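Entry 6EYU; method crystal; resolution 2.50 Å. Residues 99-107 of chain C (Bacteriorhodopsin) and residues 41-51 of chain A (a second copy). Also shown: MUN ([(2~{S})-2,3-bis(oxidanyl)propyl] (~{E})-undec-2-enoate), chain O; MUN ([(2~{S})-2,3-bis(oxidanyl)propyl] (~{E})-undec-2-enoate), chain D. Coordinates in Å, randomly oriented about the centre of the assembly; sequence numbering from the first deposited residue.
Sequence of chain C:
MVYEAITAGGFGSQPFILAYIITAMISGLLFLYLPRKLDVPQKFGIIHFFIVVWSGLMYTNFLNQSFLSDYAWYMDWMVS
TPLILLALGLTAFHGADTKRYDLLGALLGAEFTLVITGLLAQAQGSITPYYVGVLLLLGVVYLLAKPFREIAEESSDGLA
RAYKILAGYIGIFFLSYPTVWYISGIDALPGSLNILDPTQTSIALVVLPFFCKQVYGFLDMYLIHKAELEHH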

# COMPACT_ATOMS: atom_id res chain seq x y z
N LYS C 99 12.24 -11.71 -18.27
CA LYS C 99 11.38 -11.37 -17.14
C LYS C 99 10.49 -10.19 -17.50
O LYS C 99 10.88 -9.32 -18.28
CB LYS C 99 12.24 -11.01 -15.92
CG LYS C 99 13.50 -11.85 -15.80
CD LYS C 99 14.10 -11.75 -14.41
CE LYS C 99 14.75 -13.06 -13.98
N ARG C 100 9.25 -10.21 -17.01
CA ARG C 100 8.27 -9.21 -17.41
C ARG C 100 7.49 -8.68 -16.21
O ARG C 100 6.42 -9.19 -15.88
CB ARG C 100 7.32 -9.79 -18.46
CG ARG C 100 7.83 -9.65 -19.88
CD ARG C 100 6.86 -10.23 -20.90
NE ARG C 100 5.61 -9.49 -20.95
CZ ARG C 100 5.49 -8.24 -21.39
NH1 ARG C 100 6.58 -7.54 -21.69
NH2 ARG C 100 4.30 -7.66 -21.44
N TYR C 101 7.95 -7.55 -15.69
CA TYR C 101 7.53 -7.09 -14.37
C TYR C 101 6.25 -6.26 -14.47
O TYR C 101 5.58 -6.03 -13.46
CB TYR C 101 8.63 -6.25 -13.73
CG TYR C 101 9.86 -7.05 -13.34
CD1 TYR C 101 10.87 -7.29 -14.25
CD2 TYR C 101 9.97 -7.61 -12.07
CE1 TYR C 101 11.97 -8.06 -13.91
CE2 TYR C 101 11.06 -8.38 -11.72
CZ TYR C 101 12.06 -8.60 -12.65
OH TYR C 101 13.16 -9.35 -12.30
N ASP C 102 5.93 -5.81 -15.68
CA ASP C 102 4.64 -5.17 -15.93
C ASP C 102 3.51 -6.18 -15.77
O ASP C 102 2.44 -5.84 -15.26
CB ASP C 102 4.61 -4.58 -17.34
CG ASP C 102 4.88 -5.62 -18.42
OD1 ASP C 102 5.71 -6.51 -18.18
OD2 ASP C 102 4.31 -5.49 -19.52
N LEU C 103 3.81 -7.44 -16.06
CA LEU C 103 2.83 -8.51 -15.92
C LEU C 103 2.69 -8.92 -14.46
O LEU C 103 1.59 -9.26 -14.00
CB LEU C 103 3.24 -9.72 -16.76
CG LEU C 103 3.19 -9.51 -18.28
CD1 LEU C 103 2.98 -10.83 -18.99
CD2 LEU C 103 2.09 -8.52 -18.64
N LEU C 104 3.81 -8.97 -13.75
CA LEU C 104 3.80 -9.16 -12.30
C LEU C 104 2.85 -8.16 -11.65
O LEU C 104 1.95 -8.54 -10.90
CB LEU C 104 5.21 -8.98 -11.73
CG LEU C 104 5.94 -10.25 -11.32
CD1 LEU C 104 6.97 -9.94 -10.24
CD2 LEU C 104 4.97 -11.32 -10.85
N GLY C 105 3.04 -6.88 -11.95
CA GLY C 105 2.20 -5.83 -11.39
C GLY C 105 0.73 -6.04 -11.69
O GLY C 105 -0.12 -5.93 -10.81
N ALA C 106 0.43 -6.33 -12.96
CA ALA C 106 -0.93 -6.66 -13.36
C ALA C 106 -1.45 -7.84 -12.56
O ALA C 106 -2.55 -7.79 -12.00
CB ALA C 106 -0.96 -6.98 -14.85
N LEU C 107 -0.70 -8.94 -12.56
CA LEU C 107 -1.02 -10.10 -11.74
C LEU C 107 -1.40 -9.67 -10.33
O LEU C 107 -2.45 -10.05 -9.82
CB LEU C 107 0.19 -11.05 -11.69
CG LEU C 107 -0.08 -12.53 -11.93
CD1 LEU C 107 0.72 -13.37 -10.94
CD2 LEU C 107 -1.56 -12.87 -11.86
CAR MUN O . -3.74 -1.13 -6.39
CAQ MUN O . -4.48 -1.76 -7.57
CAP MUN O . -3.53 -1.90 -8.75
CAO MUN O . -2.62 -0.67 -8.81
CAN MUN O . -1.29 -1.06 -9.44
CAM MUN O . -1.50 -2.26 -10.36
CAK MUN O . -0.87 -1.96 -11.72
CAH MUN O . 0.52 -1.35 -11.49
CAF MUN O . 1.49 -1.90 -12.53
CAC MUN O . 2.39 -0.84 -13.17
CAA MUN O . 3.34 -1.36 -14.26
OAD MUN O . 3.12 -2.42 -14.83
OAB MUN O . 4.39 -0.54 -14.53
CAE MUN O . 5.59 -1.15 -14.06
CAG MUN O . 6.55 -1.37 -15.23
OAJ MUN O . 7.12 -0.12 -15.61
CAI MUN O . 7.66 -2.33 -14.81
OAL MUN O . 8.71 -2.30 -15.78
CAR MUN D . -7.18 -9.16 -16.51
CAQ MUN D . -6.37 -8.09 -15.77
CAP MUN D . -5.34 -7.49 -16.73
CAO MUN D . -4.82 -8.59 -17.66
CAN MUN D . -3.46 -8.17 -18.22
CAM MUN D . -3.52 -8.17 -19.74
CAK MUN D . -2.10 -8.26 -20.30
CAH MUN D . -2.02 -9.41 -21.31
CAF MUN D . -0.89 -9.13 -22.30
CAC MUN D . 0.26 -10.14 -22.29
CAA MUN D . 1.61 -9.61 -22.76
OAD MUN D . 1.70 -8.48 -23.25
OAB MUN D . 2.59 -10.54 -22.84
CAE MUN D . 3.06 -10.62 -24.19
CAG MUN D . 2.29 -11.73 -24.92
OAJ MUN D . 0.89 -11.52 -24.78
CAI MUN D . 2.66 -11.70 -26.41
OAL MUN D . 4.07 -11.48 -26.54
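Chain A (41-51) PQKFGIIHFFI

Chain A meets chain C helix to helix, between two copies of the same protein. Residues 101-107 of chain C are helical, with Arg C100 at the N-cap position. Pro A41 is extended; from Lys A43 through Ile A51 the chain is helical. Both helices continue beyond the stretches. They run in nearly the same direction, with a crossing angle of 17° and a closest axis approach of 9.8 Å. The backbones are nearest at two places, about one helical turn apart on each chain. The CA of Asp C102 lies 5.6 Å from the CA of Lys A43, and the CA of Ala C106 lies 6.4 Å from the CA of Ile A46.

Ala C106 has the largest area covered by chain A. Its CB sits 3.7 Å from CG2 of Ile A46, an apolar contact. Ile A46 points toward chain C and has both chi1 and chi2 in m. The ring of Phe A50 follows one turn later. Its CZ is 3.8 Å from the carbonyl O of Ala C106, which lies at the ring edge. That carbonyl atom therefore meets the rim of the ring, while CAM of MUN (chain O) lies over one face.

Asp C102 is the second centre of the contact on the chain C side. Its CA-to-CB bond points toward chain A, and its CB packs 4.0 Å from CB of Lys A43. The lysine then leads away, so its amino group takes no part here. OD2 of Asp C102 forms a salt bridge with NH2 of Arg C100 at 2.9 Å, pairing the two charges within chain C. The same OD2 is 4.2 Å from CB of Gln A42, and NH2 of Arg C100 is 4.3 Å from that CB. The charged pair thus rests against an aliphatic part of the glutamine, whose end leads away.

No hydrogen bond or salt bridge joins the two stretches. The contact is made by packing, and it is small: 262 Å² are buried, both sides summed. Lipid-like molecules add to it. MUN (chain O) touches both helices, with its CAK 3.3 Å from CD2 of Phe A50 and its OAD 3.3 Å from CA of Asp C102. Gly C105 leaves space for this ligand, since a CB there would clash with its CAF. MUN (chain D) also bridges the chains, its CAN lying 3.8 Å from CD1 of Ile A46 and its OAD 3.3 Å from NH2 of Arg C100.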

# COMPACT_ATOMS: atom_id res chain seq x y z
N PRO A 41 3.49 0.32 -25.30
CA PRO A 41 3.86 -0.73 -24.36
C PRO A 41 2.69 -1.17 -23.49
O PRO A 41 2.01 -0.34 -22.90
CB PRO A 41 4.94 -0.06 -23.51
CG PRO A 41 5.59 0.91 -24.44
CD PRO A 41 4.54 1.35 -25.43
N GLN A 42 2.56 -2.48 -23.32
CA GLN A 42 1.39 -3.06 -22.66
C GLN A 42 1.16 -2.41 -21.30
O GLN A 42 0.03 -2.33 -20.82
CB GLN A 42 1.57 -4.57 -22.50
CG GLN A 42 0.31 -5.31 -22.08
CD GLN A 42 -0.82 -5.13 -23.08
OE1 GLN A 42 -0.62 -5.21 -24.29
NE2 GLN A 42 -2.03 -4.93 -22.56
N LYS A 43 2.24 -1.94 -20.69
CA LYS A 43 2.18 -1.43 -19.32
C LYS A 43 1.22 -0.25 -19.23
O LYS A 43 0.49 -0.11 -18.25
CB LYS A 43 3.57 -1.01 -18.84
CG LYS A 43 4.25 0.03 -19.73
CD LYS A 43 5.37 0.74 -18.99
CE LYS A 43 6.74 0.19 -19.38
NZ LYS A 43 7.47 1.12 -20.28
N PHE A 44 1.17 0.56 -20.29
CA PHE A 44 0.30 1.73 -20.32
C PHE A 44 -1.16 1.31 -20.29
O PHE A 44 -1.95 1.85 -19.52
CB PHE A 44 0.59 2.57 -21.56
CG PHE A 44 1.86 3.36 -21.48
CD1 PHE A 44 1.96 4.44 -20.62
CD2 PHE A 44 3.01 2.90 -22.11
CE1 PHE A 44 3.16 5.10 -20.45
CE2 PHE A 44 4.21 3.57 -21.95
CZ PHE A 44 4.28 4.68 -21.13
N GLY A 45 -1.48 0.25 -21.02
CA GLY A 45 -2.80 -0.38 -20.94
C GLY A 45 -3.11 -0.86 -19.54
O GLY A 45 -4.21 -0.63 -19.02
N ILE A 46 -2.18 -1.61 -18.94
CA ILE A 46 -2.36 -2.11 -17.59
C ILE A 46 -2.75 -0.97 -16.65
O ILE A 46 -3.76 -1.04 -15.96
CB ILE A 46 -1.08 -2.76 -17.04
CG1 ILE A 46 -0.57 -3.84 -18.01
CG2 ILE A 46 -1.33 -3.36 -15.67
CD1 ILE A 46 -1.62 -4.86 -18.39
N ILE A 47 -1.95 0.09 -16.67
CA ILE A 47 -2.05 1.14 -15.67
C ILE A 47 -3.37 1.90 -15.82
O ILE A 47 -4.06 2.16 -14.83
CB ILE A 47 -0.89 2.14 -15.79
CG1 ILE A 47 0.40 1.52 -15.27
CG2 ILE A 47 -1.20 3.42 -15.04
CD1 ILE A 47 1.66 2.11 -15.87
N HIS A 48 -3.77 2.15 -17.06
CA HIS A 48 -5.01 2.86 -17.33
C HIS A 48 -6.22 1.97 -17.05
O HIS A 48 -7.25 2.44 -16.56
CB HIS A 48 -5.04 3.34 -18.78
CG HIS A 48 -4.13 4.49 -19.06
ND1 HIS A 48 -4.31 5.74 -18.50
CD2 HIS A 48 -3.00 4.58 -19.81
CE1 HIS A 48 -3.37 6.56 -18.93
NE2 HIS A 48 -2.56 5.88 -19.73
N PHE A 49 -6.07 0.67 -17.30
CA PHE A 49 -7.08 -0.30 -16.90
C PHE A 49 -7.41 -0.14 -15.42
O PHE A 49 -8.57 0.00 -15.05
CB PHE A 49 -6.59 -1.73 -17.17
CG PHE A 49 -7.46 -2.79 -16.57
CD1 PHE A 49 -8.64 -3.18 -17.20
CD2 PHE A 49 -7.09 -3.43 -15.40
CE1 PHE A 49 -9.44 -4.16 -16.65
CE2 PHE A 49 -7.88 -4.43 -14.86
CZ PHE A 49 -9.06 -4.79 -15.48
N PHE A 50 -6.37 -0.12 -14.59
CA PHE A 50 -6.56 -0.13 -13.14
C PHE A 50 -7.11 1.20 -12.66
O PHE A 50 -7.88 1.25 -11.69
CB PHE A 50 -5.24 -0.43 -12.44
CG PHE A 50 -4.99 -1.90 -12.23
CD1 PHE A 50 -5.89 -2.67 -11.52
CD2 PHE A 50 -3.93 -2.53 -12.86
CE1 PHE A 50 -5.71 -4.04 -11.40
CE2 PHE A 50 -3.74 -3.89 -12.75
CZ PHE A 50 -4.64 -4.65 -12.01
N ILE A 51 -6.73 2.28 -13.33
CA ILE A 51 -7.20 3.61 -12.97
C ILE A 51 -8.73 3.66 -12.99
O ILE A 51 -9.36 4.06 -12.01
CB ILE A 51 -6.66 4.69 -13.92
CG1 ILE A 51 -5.21 5.02 -13.57
CG2 ILE A 51 -7.51 5.94 -13.85
CD1 ILE A 51 -4.45 5.71 -14.69